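Local coordinates for arsenate reductase (ArsC) (Archaeoglobus fulgidus, PDB 1Y1L), which probably reduces arsenate to arsenite as part of arsenical resistance, on a low-molecular-weight phosphotyrosine phosphatase fold, at residues V14-L19 against R51-K56; T10-M15 against R39-V44. One frame throughout, in Å; residues are numbered along the deposited sequence.

Interaction 1 of 2, residues V14-L19 against R51-K56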
loop_
_atom_site.group_PDB
_atom_site.type_symbol
_atom_site.label_atom_id
_atom_site.label_comp_id
_atom_site.label_asym_id
_atom_site.label_seq_id
_atom_site.Cartn_x
_atom_site.Cartn_y
_atom_site.Cartn_z
ATOM N N VAL A 14 -4.122 -2.735 -22.962
ATOM C CA VAL A 14 -3.771 -2.611 -24.358
ATOM C C VAL A 14 -4.287 -1.338 -25.011
ATOM O O VAL A 14 -3.656 -0.823 -25.920
ATOM C CB VAL A 14 -4.295 -3.810 -25.151
ATOM C CG1 VAL A 14 -3.800 -3.737 -26.583
ATOM C CG2 VAL A 14 -3.876 -5.119 -24.475
ATOM N N MET A 15 -5.465 -0.879 -24.614
ATOM C CA MET A 15 -6.015 0.328 -25.207
ATOM C C MET A 15 -5.155 1.529 -24.868
ATOM O O MET A 15 -4.730 2.260 -25.764
ATOM C CB MET A 15 -7.458 0.586 -24.743
ATOM C CG MET A 15 -8.503 -0.374 -25.312
ATOM S SD MET A 15 -10.178 -0.083 -24.667
ATOM C CE MET A 15 -11.192 -0.461 -26.076
ATOM N N ALA A 16 -4.925 1.748 -23.574
ATOM C CA ALA A 16 -4.129 2.881 -23.115
ATOM C C ALA A 16 -2.768 2.947 -23.812
ATOM O O ALA A 16 -2.318 4.032 -24.202
ATOM C CB ALA A 16 -3.962 2.826 -21.620
ATOM N N GLU A 17 -2.125 1.788 -23.961
ATOM C CA GLU A 17 -0.831 1.710 -24.620
ATOM C C GLU A 17 -0.892 2.324 -26.013
ATOM O O GLU A 17 -0.238 3.328 -26.287
ATOM C CB GLU A 17 -0.366 0.259 -24.700
ATOM C CG GLU A 17 0.850 0.047 -25.557
ATOM C CD GLU A 17 1.332 -1.403 -25.554
ATOM O OE1 GLU A 17 2.535 -1.637 -25.832
ATOM O OE2 GLU A 17 0.514 -2.318 -25.280
ATOM N N ALA A 18 -1.709 1.722 -26.876
ATOM C CA ALA A 18 -1.884 2.153 -28.262
ATOM C C ALA A 18 -2.257 3.626 -28.409
ATOM O O ALA A 18 -1.770 4.305 -29.316
ATOM C CB ALA A 18 -2.912 1.274 -28.951
ATOM N N LEU A 19 -3.155 4.104 -27.557
ATOM C CA LEU A 19 -3.570 5.496 -27.600
ATOM C C LEU A 19 -2.447 6.436 -27.162
ATOM O O LEU A 19 -2.284 7.544 -27.696
ATOM C CB LEU A 19 -4.779 5.685 -26.704
ATOM C CG LEU A 19 -6.013 5.035 -27.297
ATOM C CD1 LEU A 19 -7.037 4.894 -26.220
ATOM C CD2 LEU A 19 -6.551 5.881 -28.435
ATOM N N ARG A 51 -9.681 2.638 -35.613
ATOM C CA ARG A 51 -9.024 3.932 -35.374
ATOM C C ARG A 51 -7.620 3.899 -35.965
ATOM O O ARG A 51 -6.818 4.802 -35.738
ATOM C CB ARG A 51 -8.943 4.226 -33.868
ATOM C CG ARG A 51 -8.628 5.676 -33.513
ATOM C CD ARG A 51 -8.694 5.908 -32.002
ATOM N NE ARG A 51 -9.998 5.587 -31.416
ATOM C CZ ARG A 51 -10.846 6.490 -30.932
ATOM N NH1 ARG A 51 -12.005 6.109 -30.415
ATOM N NH2 ARG A 51 -10.541 7.779 -30.973
ATOM N N GLY A 52 -7.347 2.856 -36.739
ATOM C CA GLY A 52 -6.053 2.697 -37.373
ATOM C C GLY A 52 -4.962 2.305 -36.403
ATOM O O GLY A 52 -3.795 2.650 -36.605
ATOM N N LEU A 53 -5.331 1.546 -35.376
ATOM C CA LEU A 53 -4.385 1.117 -34.355
ATOM C C LEU A 53 -4.313 -0.397 -34.197
ATOM O O LEU A 53 -5.334 -1.082 -34.193
ATOM C CB LEU A 53 -4.758 1.746 -33.012
ATOM C CG LEU A 53 -4.841 3.273 -32.948
ATOM C CD1 LEU A 53 -5.373 3.691 -31.594
ATOM C CD2 LEU A 53 -3.480 3.899 -33.193
ATOM N N LYS A 54 -3.095 -0.919 -34.083
ATOM C CA LYS A 54 -2.897 -2.353 -33.894
ATOM C C LYS A 54 -2.658 -2.585 -32.407
ATOM O O LYS A 54 -1.783 -1.952 -31.810
ATOM C CB LYS A 54 -1.672 -2.872 -34.670
ATOM C CG LYS A 54 -1.475 -2.319 -36.087
ATOM C CD LYS A 54 -0.495 -1.140 -36.087
ATOM C CE LYS A 54 -0.235 -0.595 -37.490
ATOM N NZ LYS A 54 0.811 0.478 -37.485
ATOM N N ALA A 55 -3.463 -3.448 -31.798
ATOM C CA ALA A 55 -3.301 -3.762 -30.383
ATOM C C ALA A 55 -2.064 -4.643 -30.230
ATOM O O ALA A 55 -1.457 -5.053 -31.228
ATOM C CB ALA A 55 -4.530 -4.494 -29.863
ATOM N N LYS A 56 -1.676 -4.912 -28.986
ATOM C CA LYS A 56 -0.526 -5.769 -28.715
ATOM C C LYS A 56 -0.825 -7.162 -29.283
ATOM O O LYS A 56 -1.977 -7.598 -29.312
ATOM C CB LYS A 56 -0.256 -5.831 -27.203
ATOM C CG LYS A 56 0.885 -6.762 -26.786
ATOM C CD LYS A 56 1.423 -6.415 -25.391
ATOM C CE LYS A 56 2.514 -7.395 -24.934
ATOM N NZ LYS A 56 3.650 -7.609 -25.899
#
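Val-14 lays its CG1 methyl over Ala-55: CG1 of Val-14 lies 3.4 Å from CB of Ala-55, with the backbone N of Lys-56 beside it. CG1 stands anti to the backbone N (chi1 -174°), which carries it off helix 12-21 onto the chain that follows helix 42-49. One turn further along, CB of Ala-18 faces CD1 of Leu-53 at 4.3 Å. Leu-19 meets the same CD1 methyl of Leu-53, its CD2 4.0 Å away, and the two side chains cross at about a right angle. That CD2 also meets the aliphatic part of Arg-51 at CD, beyond which the guanidinium goes on to a salt bridge with Glu-115 of helix 106-121. Gly-52, at positive phi, is the C-prime residue of the Schellman motif that ends helix 42-49 and turns the chain back along helix 12-21. At the far end Glu-17 runs extended across the methylenes of Lys-56, its OE2 4.1 Å from CB of Lys-56; that oxygen is hydrogen-bonded to Ser-31 OG, while OE1 and the lysine NZ stay 6.1 Å apart. The contact therefore rests on methyl and methylene packing, and its charged groups add at most a longer-range attraction.

Interaction 2 of 2, residues T10-M15 against R39-V44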
loop_
_atom_site.group_PDB
_atom_site.type_symbol
_atom_site.label_atom_id
_atom_site.label_comp_id
_atom_site.label_asym_id
_atom_site.label_seq_id
_atom_site.Cartn_x
_atom_site.Cartn_y
_atom_site.Cartn_z
ATOM N N THR A 10 -5.918 -7.669 -21.341
ATOM C CA THR A 10 -6.504 -8.100 -22.599
ATOM C C THR A 10 -7.163 -6.940 -23.344
ATOM O O THR A 10 -7.187 -6.922 -24.575
ATOM C CB THR A 10 -7.535 -9.221 -22.344
ATOM O OG1 THR A 10 -6.894 -10.368 -21.768
ATOM C CG2 THR A 10 -8.188 -9.644 -23.616
ATOM N N ALA A 11 -7.655 -5.955 -22.596
ATOM C CA ALA A 11 -8.330 -4.808 -23.187
ATOM C C ALA A 11 -7.763 -3.439 -22.809
ATOM O O ALA A 11 -6.969 -2.866 -23.557
ATOM C CB ALA A 11 -9.808 -4.861 -22.854
ATOM N N ARG A 12 -8.232 -2.897 -21.684
ATOM C CA ARG A 12 -7.813 -1.582 -21.191
ATOM C C ARG A 12 -6.305 -1.356 -21.234
ATOM O O ARG A 12 -5.828 -0.338 -21.727
ATOM C CB ARG A 12 -8.322 -1.370 -19.765
ATOM C CG ARG A 12 -9.781 -1.690 -19.609
ATOM C CD ARG A 12 -10.435 -0.934 -18.472
ATOM N NE ARG A 12 -10.072 -1.417 -17.142
ATOM C CZ ARG A 12 -10.180 -2.676 -16.723
ATOM N NH1 ARG A 12 -9.833 -2.994 -15.482
ATOM N NH2 ARG A 12 -10.596 -3.629 -17.546
ATOM N N SER A 13 -5.564 -2.299 -20.682
ATOM C CA SER A 13 -4.120 -2.214 -20.650
ATOM C C SER A 13 -3.652 -1.911 -22.047
ATOM O O SER A 13 -2.958 -0.930 -22.301
ATOM C CB SER A 13 -3.570 -3.564 -20.216
ATOM O OG SER A 13 -4.435 -4.158 -19.258
ATOM N N VAL A 14 -4.122 -2.735 -22.962
ATOM C CA VAL A 14 -3.771 -2.611 -24.358
ATOM C C VAL A 14 -4.287 -1.338 -25.011
ATOM O O VAL A 14 -3.656 -0.823 -25.920
ATOM C CB VAL A 14 -4.295 -3.810 -25.151
ATOM C CG1 VAL A 14 -3.800 -3.737 -26.583
ATOM C CG2 VAL A 14 -3.876 -5.119 -24.475
ATOM N N MET A 15 -5.465 -0.879 -24.614
ATOM C CA MET A 15 -6.015 0.328 -25.207
ATOM C C MET A 15 -5.155 1.529 -24.868
ATOM O O MET A 15 -4.730 2.260 -25.764
ATOM C CB MET A 15 -7.458 0.586 -24.743
ATOM C CG MET A 15 -8.503 -0.374 -25.312
ATOM S SD MET A 15 -10.178 -0.083 -24.667
ATOM C CE MET A 15 -11.192 -0.461 -26.076
ATOM N N ARG A 39 -5.430 -14.565 -25.201
ATOM C CA ARG A 39 -5.713 -13.626 -26.290
ATOM C C ARG A 39 -6.051 -12.187 -25.930
ATOM O O ARG A 39 -6.620 -11.916 -24.878
ATOM C CB ARG A 39 -6.864 -14.180 -27.152
ATOM C CG ARG A 39 -8.144 -14.643 -26.383
ATOM C CD ARG A 39 -8.837 -13.514 -25.580
ATOM N NE ARG A 39 -10.204 -13.829 -25.143
ATOM C CZ ARG A 39 -10.851 -13.197 -24.160
ATOM N NH1 ARG A 39 -12.094 -13.545 -23.848
ATOM N NH2 ARG A 39 -10.247 -12.244 -23.460
ATOM N N VAL A 40 -5.712 -11.263 -26.822
ATOM C CA VAL A 40 -6.062 -9.866 -26.602
ATOM C C VAL A 40 -7.496 -9.767 -27.102
ATOM O O VAL A 40 -7.856 -10.395 -28.103
ATOM C CB VAL A 40 -5.138 -8.899 -27.371
ATOM C CG1 VAL A 40 -5.768 -7.524 -27.479
ATOM C CG2 VAL A 40 -3.830 -8.770 -26.635
ATOM N N ASP A 41 -8.315 -9.016 -26.381
ATOM C CA ASP A 41 -9.723 -8.861 -26.714
ATOM C C ASP A 41 -9.943 -8.541 -28.170
ATOM O O ASP A 41 -9.251 -7.699 -28.748
ATOM C CB ASP A 41 -10.414 -7.793 -25.838
ATOM C CG ASP A 41 -11.871 -8.158 -25.672
ATOM O OD1 ASP A 41 -12.641 -8.038 -26.643
ATOM O OD2 ASP A 41 -12.241 -8.579 -24.562
ATOM N N GLU A 42 -10.918 -9.231 -28.752
ATOM C CA GLU A 42 -11.267 -9.048 -30.150
ATOM C C GLU A 42 -12.043 -7.747 -30.349
ATOM O O GLU A 42 -11.962 -7.131 -31.413
ATOM C CB GLU A 42 -12.065 -10.248 -30.653
ATOM C CG GLU A 42 -11.359 -11.591 -30.437
ATOM C CD GLU A 42 -9.985 -11.683 -31.115
ATOM O OE1 GLU A 42 -9.848 -11.241 -32.280
ATOM O OE2 GLU A 42 -9.041 -12.213 -30.485
ATOM N N THR A 43 -12.792 -7.330 -29.329
ATOM C CA THR A 43 -13.552 -6.091 -29.415
ATOM C C THR A 43 -12.588 -4.930 -29.473
ATOM O O THR A 43 -12.815 -3.939 -30.181
ATOM C CB THR A 43 -14.414 -5.886 -28.192
ATOM O OG1 THR A 43 -15.185 -7.069 -27.970
ATOM C CG2 THR A 43 -15.347 -4.701 -28.392
ATOM N N VAL A 44 -11.523 -5.061 -28.687
ATOM C CA VAL A 44 -10.484 -4.045 -28.592
ATOM C C VAL A 44 -9.687 -3.884 -29.870
ATOM O O VAL A 44 -9.523 -2.765 -30.362
ATOM C CB VAL A 44 -9.504 -4.347 -27.449
ATOM C CG1 VAL A 44 -8.414 -3.285 -27.406
ATOM C CG2 VAL A 44 -10.245 -4.370 -26.134
#
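Thr-10 and Asp-41 join the two segments through their backbones: Asp-41 N donates to Thr-10 O over 3.0 Å, although the place of that nitrogen is less sure. The threonine hydroxyl makes a weak bond, OG1 to Arg-39 O at 3.5 Å, and the poorly ordered guanidinium of Arg-39 brings its edge toward the threonine methyl. Asp-41 is the N-cap of helix 42-49. Its OD1 uses the anti lone pair to accept from Thr-43 N at 2.8 Å, while OD2 is bonded to Tyr-107 OH, so both carboxylate oxygens have partners. Thr-43 OG1 lies within bonding range of Asp-41 OD1 and of Asp-103 OD1. Beside these polar groups, Val-44 spreads its methyls over the start of helix 12-21. CG2 touches CB of Ala-11, which like Thr-10 belongs to what is probably the CX5R anion-binding loop of this family, and CG1 reaches CG of Met-15 at 3.6 Å. Val-14 meets Val-40 more loosely, CG2 to CG2 at 4.2 Å. With its carboxylate held by a helix-start amide and a tyrosine hydroxyl, Asp-41 would probably favour the ionised form, and the negative charge would suit the positive end of the helix dipole.

In the fold
Both interactions hang on helix 12-21 and share Val-14: CG1 packs on Ala-55 and Lys-56 in interaction 1, and CG2 makes the nearest approach to Val-40 in interaction 2. Interaction 2 is the buried one, joining the N-terminal ends of helices 12-21 and 42-49, with the side chain of Thr-10 about 7 Å from a bound cadmium ion. Interaction 1 lies further along the same helix, toward its C-terminal end, is only partly buried, and faces the loop leaving helix 42-49. Their chemistry differs accordingly: backbone bonding and capping accompany the valine packing in interaction 2, whereas interaction 1 is apolar, with charged side chains at its ends. The two contacts adjoin beside helix 12-21, where Val-40 packs on Ala-55 and Lys-56.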